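Local coordinates for protein oxygenase-reductase (PDB 4OSP) that reduces the C-6 ketone of angucyclinone polyketides in urdamycin biosynthesis, as the NADPH-dependent short-chain dehydrogenase/reductase domain of a longer, probably FAD-binding oxygenase-reductase, at residues 68-72 with 87-92. Residues are numbered along the deposited sequence; the frame is centred on the assembly and turned at random.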
loop_
_atom_site.group_PDB
_atom_site.type_symbol
_atom_site.label_atom_id
_atom_site.label_comp_id
_atom_site.label_asym_id
_atom_site.label_seq_id
_atom_site.Cartn_x
_atom_site.Cartn_y
_atom_site.Cartn_z
ATOM N N ALA B 68 20.939 10.804 30.200
ATOM C CA ALA B 68 20.841 11.555 28.949
ATOM C C ALA B 68 21.860 12.700 28.889
ATOM O O ALA B 68 22.361 13.153 29.914
ATOM C CB ALA B 68 19.432 12.095 28.766
ATOM N N PHE B 69 22.169 13.153 27.677
ATOM C CA PHE B 69 22.937 14.381 27.485
ATOM C C PHE B 69 22.453 15.154 26.260
ATOM O O PHE B 69 21.874 14.574 25.342
ATOM C CB PHE B 69 24.452 14.099 27.417
ATOM C CG PHE B 69 24.888 13.281 26.220
ATOM C CD1 PHE B 69 24.817 11.887 26.240
ATOM C CD2 PHE B 69 25.423 13.901 25.092
ATOM C CE1 PHE B 69 25.236 11.134 25.151
ATOM C CE2 PHE B 69 25.846 13.149 24.000
ATOM C CZ PHE B 69 25.752 11.762 24.030
ATOM N N SER B 70 22.682 16.460 26.242
ATOM C CA SER B 70 22.250 17.260 25.104
ATOM C C SER B 70 23.323 17.388 24.010
ATOM O O SER B 70 24.520 17.242 24.259
ATOM C CB SER B 70 21.728 18.631 25.547
ATOM O OG SER B 70 22.749 19.402 26.147
ATOM N N VAL B 71 22.861 17.634 22.791
ATOM C CA VAL B 71 23.720 17.772 21.632
ATOM C C VAL B 71 23.157 18.894 20.761
ATOM O O VAL B 71 21.994 18.859 20.356
ATOM C CB VAL B 71 23.785 16.447 20.836
ATOM C CG1 VAL B 71 24.237 16.692 19.408
ATOM C CG2 VAL B 71 24.703 15.453 21.533
ATOM N N LEU B 72 23.985 19.894 20.497
ATOM C CA LEU B 72 23.594 21.033 19.679
ATOM C C LEU B 72 24.161 20.881 18.273
ATOM O O LEU B 72 25.361 20.645 18.098
ATOM C CB LEU B 72 24.114 22.327 20.313
ATOM C CG LEU B 72 23.378 23.646 20.043
ATOM C CD1 LEU B 72 21.878 23.503 20.284
ATOM C CD2 LEU B 72 23.955 24.760 20.917
ATOM N N ALA B 87 29.763 15.984 18.540
ATOM C CA ALA B 87 29.160 16.100 19.866
ATOM C C ALA B 87 28.622 14.751 20.348
ATOM O O ALA B 87 28.812 14.372 21.507
ATOM C CB ALA B 87 28.062 17.156 19.854
ATOM N N LEU B 88 27.994 14.003 19.444
ATOM C CA LEU B 88 27.452 12.701 19.798
ATOM C C LEU B 88 28.547 11.767 20.319
ATOM O O LEU B 88 28.391 11.132 21.367
ATOM C CB LEU B 88 26.719 12.067 18.600
ATOM C CG LEU B 88 26.157 10.661 18.816
ATOM C CD1 LEU B 88 24.973 10.720 19.771
ATOM C CD2 LEU B 88 25.757 10.014 17.497
ATOM N N GLU B 89 29.654 11.702 19.587
ATOM C CA GLU B 89 30.741 10.777 19.895
ATOM C C GLU B 89 31.499 11.125 21.181
ATOM O O GLU B 89 31.803 10.240 21.981
ATOM C CB GLU B 89 31.703 10.671 18.712
ATOM C CG GLU B 89 31.130 9.896 17.532
ATOM C CD GLU B 89 32.148 9.632 16.432
ATOM O OE1 GLU B 89 33.257 10.203 16.459
ATOM O OE2 GLU B 89 31.839 8.847 15.530
ATOM N N ARG B 90 31.798 12.406 21.380
ATOM C CA ARG B 90 32.369 12.859 22.641
ATOM C C ARG B 90 31.460 12.457 23.814
ATOM O O ARG B 90 31.900 11.774 24.737
ATOM C CB ARG B 90 32.596 14.367 22.619
ATOM C CG ARG B 90 33.461 14.890 23.762
ATOM C CD ARG B 90 33.857 16.345 23.546
ATOM N NE ARG B 90 32.718 17.245 23.724
ATOM C CZ ARG B 90 31.955 17.700 22.735
ATOM N NH1 ARG B 90 32.206 17.356 21.482
ATOM N NH2 ARG B 90 30.939 18.506 23.000
ATOM N N GLY B 91 30.184 12.839 23.742
ATOM C CA GLY B 91 29.224 12.535 24.801
ATOM C C GLY B 91 29.077 11.052 25.113
ATOM O O GLY B 91 28.981 10.663 26.283
ATOM N N LEU B 92 29.048 10.224 24.070
ATOM C CA LEU B 92 28.895 8.785 24.249
ATOM C C LEU B 92 30.146 8.147 24.862
ATOM O O LEU B 92 30.047 7.291 25.752
ATOM C CB LEU B 92 28.544 8.103 22.920
ATOM C CG LEU B 92 27.101 8.200 22.397
ATOM C CD1 LEU B 92 27.008 7.614 20.994
ATOM C CD2 LEU B 92 26.125 7.493 23.329
#
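The ring of F69 lies with one face against the backbone of G91. The glycine CA sits 3.9 Å from the ring centroid and 28° off its normal, a CH-pi contact, and the nearest ring atom, F69 CE2, comes within 3.5 Å of G91 CA. The carbonyl O of G91 stands over the same face, displaced toward the rim. At the edge of the ring, near its plane, L88 O lies 3.8 Å from F69 CZ; this carbonyl is already taken up in the helix by the N-H of L92, and A87 O likewise accepts from G91 N. With chi1 at 65°, CG of F69 is tucked between its own backbone N and carbonyl carbon, which brings the ring face onto G91. L92 closes on the far end of the ring, its CG 4.1 Å from F69 CZ. One turn back along the helix the fit is simpler: V71 CG1 meets A87 CB at 3.9 Å, and V71 CG2 lies alongside the same methyl. No hydrogen bond joins the two segments, so the contact is carried by close packing, tightest where the helix has no side chain. Strand 68-72 and helix 87-92 run nearly antiparallel, at 159° with axes 8.7 Å apart, as expected within a beta-alpha-beta crossover of a Rossmann fold; beyond the strand's C-terminal end comes L75, which binds NADP(+). L42 and A44 of the parallel neighbouring strand 42-47 also touch F69, while A68 and S70 turn to helix 51-63 on the other side of the sheet.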